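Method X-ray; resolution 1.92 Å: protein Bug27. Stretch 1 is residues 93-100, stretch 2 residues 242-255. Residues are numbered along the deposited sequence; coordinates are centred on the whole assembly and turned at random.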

# COMPACT_ATOMS: atom_id res chain seq x y z
N PHE A 93 -14.10 -6.70 -10.53
CA PHE A 93 -13.64 -5.32 -10.39
C PHE A 93 -12.95 -4.88 -11.67
O PHE A 93 -12.31 -5.70 -12.35
CB PHE A 93 -12.67 -5.19 -9.20
CG PHE A 93 -13.26 -5.66 -7.90
CD1 PHE A 93 -14.03 -4.80 -7.11
CD2 PHE A 93 -13.09 -6.97 -7.48
CE1 PHE A 93 -14.62 -5.27 -5.91
CE2 PHE A 93 -13.66 -7.42 -6.28
CZ PHE A 93 -14.41 -6.56 -5.53
N ALA A 94 -13.05 -3.58 -11.96
CA ALA A 94 -12.39 -2.95 -13.10
C ALA A 94 -11.72 -1.68 -12.57
O ALA A 94 -12.31 -0.89 -11.81
CB ALA A 94 -13.41 -2.60 -14.17
N ALA A 95 -10.50 -1.48 -13.00
CA ALA A 95 -9.70 -0.37 -12.50
C ALA A 95 -10.09 0.94 -13.14
O ALA A 95 -10.47 0.99 -14.32
CB ALA A 95 -8.22 -0.65 -12.78
N VAL A 96 -10.00 2.02 -12.37
CA VAL A 96 -10.26 3.37 -12.87
C VAL A 96 -8.99 4.19 -12.91
O VAL A 96 -8.57 4.70 -13.98
CB VAL A 96 -11.30 4.10 -11.99
CG1 VAL A 96 -11.46 5.56 -12.46
CG2 VAL A 96 -12.64 3.31 -12.08
N ILE A 97 -8.33 4.28 -11.75
CA ILE A 97 -7.14 5.12 -11.67
C ILE A 97 -6.28 4.74 -10.50
O ILE A 97 -6.80 4.46 -9.43
CB ILE A 97 -7.50 6.67 -11.60
CG1 ILE A 97 -6.24 7.55 -11.61
CG2 ILE A 97 -8.39 6.99 -10.35
CD1 ILE A 97 -6.59 9.09 -11.83
N ASN A 98 -4.96 4.71 -10.72
CA ASN A 98 -3.98 4.68 -9.64
C ASN A 98 -3.44 6.07 -9.43
O ASN A 98 -2.86 6.65 -10.37
CB ASN A 98 -2.83 3.74 -10.00
CG ASN A 98 -1.73 3.77 -8.98
OD1 ASN A 98 -2.00 3.84 -7.78
ND2 ASN A 98 -0.47 3.73 -9.44
N VAL A 99 -3.63 6.60 -8.21
CA VAL A 99 -3.32 8.01 -7.90
C VAL A 99 -1.98 8.28 -7.15
O VAL A 99 -1.49 9.41 -7.11
CB VAL A 99 -4.49 8.69 -7.16
CG1 VAL A 99 -5.80 8.58 -7.96
CG2 VAL A 99 -4.71 8.07 -5.76
N ALA A 100 -1.40 7.25 -6.54
CA ALA A 100 -0.19 7.44 -5.73
C ALA A 100 0.48 6.13 -5.40
O ALA A 100 -0.19 5.10 -5.11
CB ALA A 100 -0.53 8.13 -4.42
N VAL A 242 -17.66 4.86 -18.79
CA VAL A 242 -17.86 5.26 -17.39
C VAL A 242 -16.51 5.32 -16.63
O VAL A 242 -16.21 6.29 -15.93
CB VAL A 242 -18.87 4.30 -16.68
CG1 VAL A 242 -19.02 4.66 -15.20
CG2 VAL A 242 -20.27 4.32 -17.41
N ARG A 243 -15.70 4.28 -16.76
CA ARG A 243 -14.35 4.27 -16.15
C ARG A 243 -13.51 5.48 -16.58
O ARG A 243 -12.79 6.10 -15.77
CB ARG A 243 -13.64 2.96 -16.52
CG ARG A 243 -14.31 1.73 -15.87
CD ARG A 243 -13.81 0.45 -16.47
NE ARG A 243 -12.39 0.23 -16.20
CZ ARG A 243 -11.66 -0.70 -16.79
NH1 ARG A 243 -12.17 -1.51 -17.73
NH2 ARG A 243 -10.39 -0.82 -16.47
N GLN A 244 -13.64 5.85 -17.85
CA GLN A 244 -12.89 7.01 -18.42
C GLN A 244 -13.43 8.33 -17.91
O GLN A 244 -12.67 9.24 -17.59
CB GLN A 244 -12.87 6.95 -19.95
CG GLN A 244 -11.85 5.93 -20.38
CD GLN A 244 -11.84 5.63 -21.86
OE1 GLN A 244 -12.76 6.00 -22.62
NE2 GLN A 244 -10.81 4.92 -22.28
N LYS A 245 -14.74 8.40 -17.75
CA LYS A 245 -15.37 9.60 -17.16
C LYS A 245 -14.91 9.83 -15.72
O LYS A 245 -14.54 10.95 -15.33
CB LYS A 245 -16.89 9.50 -17.28
CG LYS A 245 -17.32 9.82 -18.70
CD LYS A 245 -18.83 9.71 -18.99
CE LYS A 245 -19.33 8.25 -19.01
NZ LYS A 245 -20.68 8.18 -18.40
N LEU A 246 -14.92 8.76 -14.93
CA LEU A 246 -14.37 8.79 -13.59
C LEU A 246 -12.88 9.11 -13.56
O LEU A 246 -12.46 9.99 -12.80
CB LEU A 246 -14.65 7.47 -12.87
CG LEU A 246 -16.11 7.28 -12.42
CD1 LEU A 246 -16.26 5.83 -12.02
CD2 LEU A 246 -16.47 8.19 -11.23
N TYR A 247 -12.09 8.40 -14.38
CA TYR A 247 -10.69 8.65 -14.55
C TYR A 247 -10.45 10.13 -14.82
O TYR A 247 -9.61 10.72 -14.15
CB TYR A 247 -10.01 7.77 -15.64
CG TYR A 247 -8.56 8.23 -15.82
CD1 TYR A 247 -7.52 7.66 -15.05
CD2 TYR A 247 -8.24 9.27 -16.69
CE1 TYR A 247 -6.21 8.13 -15.16
CE2 TYR A 247 -6.95 9.75 -16.78
CZ TYR A 247 -5.94 9.18 -16.02
OH TYR A 247 -4.67 9.66 -16.10
N ASP A 248 -11.18 10.73 -15.76
CA ASP A 248 -10.90 12.11 -16.21
C ASP A 248 -11.08 13.07 -15.00
O ASP A 248 -10.22 13.91 -14.70
CB ASP A 248 -11.82 12.48 -17.42
CG ASP A 248 -11.38 11.83 -18.73
OD1 ASP A 248 -10.27 11.21 -18.76
OD2 ASP A 248 -12.14 11.91 -19.74
N GLY A 249 -12.16 12.86 -14.26
CA GLY A 249 -12.50 13.70 -13.13
C GLY A 249 -11.47 13.60 -12.02
O GLY A 249 -11.01 14.62 -11.48
N ILE A 250 -11.10 12.37 -11.69
CA ILE A 250 -10.14 12.13 -10.61
C ILE A 250 -8.74 12.61 -11.00
O ILE A 250 -8.04 13.16 -10.17
CB ILE A 250 -10.13 10.64 -10.15
CG1 ILE A 250 -11.53 10.24 -9.62
CG2 ILE A 250 -9.12 10.43 -9.06
CD1 ILE A 250 -11.86 8.78 -9.65
N ALA A 251 -8.36 12.43 -12.26
CA ALA A 251 -7.04 12.87 -12.73
C ALA A 251 -6.94 14.39 -12.64
O ALA A 251 -5.89 14.92 -12.29
CB ALA A 251 -6.79 12.38 -14.16
N LYS A 252 -8.05 15.08 -12.92
CA LYS A 252 -8.11 16.53 -12.75
C LYS A 252 -7.87 16.98 -11.30
O LYS A 252 -7.13 17.93 -11.06
CB LYS A 252 -9.44 17.10 -13.30
CG LYS A 252 -9.34 17.40 -14.81
CD LYS A 252 -10.69 17.44 -15.50
CE LYS A 252 -10.55 17.52 -17.05
NZ LYS A 252 -11.84 17.14 -17.79
N VAL A 253 -8.47 16.27 -10.34
CA VAL A 253 -8.16 16.47 -8.92
C VAL A 253 -6.68 16.25 -8.61
O VAL A 253 -6.06 17.07 -7.95
CB VAL A 253 -9.01 15.56 -7.98
CG1 VAL A 253 -8.53 15.72 -6.53
CG2 VAL A 253 -10.46 15.92 -8.09
N MET A 254 -6.12 15.14 -9.09
CA MET A 254 -4.74 14.82 -8.79
C MET A 254 -3.76 15.86 -9.39
O MET A 254 -2.69 16.13 -8.81
CB MET A 254 -4.38 13.39 -9.22
CG MET A 254 -5.22 12.33 -8.50
SD MET A 254 -4.99 12.37 -6.71
CE MET A 254 -6.48 13.01 -6.10
N GLN A 255 -4.17 16.46 -10.51
CA GLN A 255 -3.37 17.49 -11.18
C GLN A 255 -3.30 18.84 -10.44
O GLN A 255 -2.49 19.69 -10.79
CB GLN A 255 -3.91 17.70 -12.59
CG GLN A 255 -3.56 16.55 -13.53
CD GLN A 255 -4.41 16.56 -14.79
OE1 GLN A 255 -5.08 17.57 -15.11
NE2 GLN A 255 -4.40 15.44 -15.52

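How do the two backbones lie against each other? Residues 93-100 form a strand, and a helix that begins before Val242 runs alongside it in nearly the same direction, the two axes only 12° apart and 7.4 Å at closest approach. The CA atoms of Val96 and Arg243 come within 5.3 Å, while those of Val99 and Met254 are 7.0 Å apart. Three residue steps along the strand are thus paired with eleven along the helix; the strand rises more per residue, yet the helix segment is still the longer of the two. The helix keeps its own backbone bonds, such as Tyr247 N to Arg243 O at 2.8 Å and Ala251 N to Tyr247 O at 2.8 Å. No hydrogen bond joins the two backbones.

What polar link joins the stretches? Arg243 starts out sideways from its CA, but its end comes nearer the strand and donates two hydrogen bonds to one carbonyl: Arg243 NE to Ala95 O and Arg243 NH2 to Ala95 O, each 2.8 Å. Their angles at hydrogen, 145° and 142°, are similarly bent, the natural result of two neighbouring N-H groups converging on a single oxygen. That oxygen lies at the edge of the guanidinium, near its plane. Ala94 packs over one face instead, with Ala94 CB 3.6 Å from Arg243 NE, so an apolar methyl covers the flat group while its edge meets the backbone.

Where does Val96 fit? Its CA-to-CB bond points sideways, yet Val96 CG1 lies 3.6 Å from Arg243 O, 3.7 Å from Leu246 CB and 4.1 Å from Tyr247 CB. One methyl therefore touches Arg243 and, about one turn on, the neighbours Leu246 and Tyr247. The backbone takes part as well: Val96 O approaches Tyr247 CD1 to 3.3 Å at the edge of the ring, a close contact rather than a hydrogen bond. The hydroxyl of Tyr247 is satisfied elsewhere in the structure.

What holds the later part of the contact together? Ile97 and Val99 both point toward the helix, whereas Asn98 between them points away, the alternation typical of a strand. Ile97 extends with both chi angles t, bringing Ile97 CD1 to 3.5 Å from Tyr247 CE1 and 4.0 Å from Ala251 CB, while Ile97 CG2 meets Ile250 CG2 at 3.7 Å. Val99 CG1 touches that same Ile250 CG2 at 4.0 Å, and Ile250 CD1 lies 4.3 Å from Val96 CG1, so Ile250 reaches three strand residues. Farther along, Met254 SD packs 3.7 Å from Val99 CB, and the contact stays apolar.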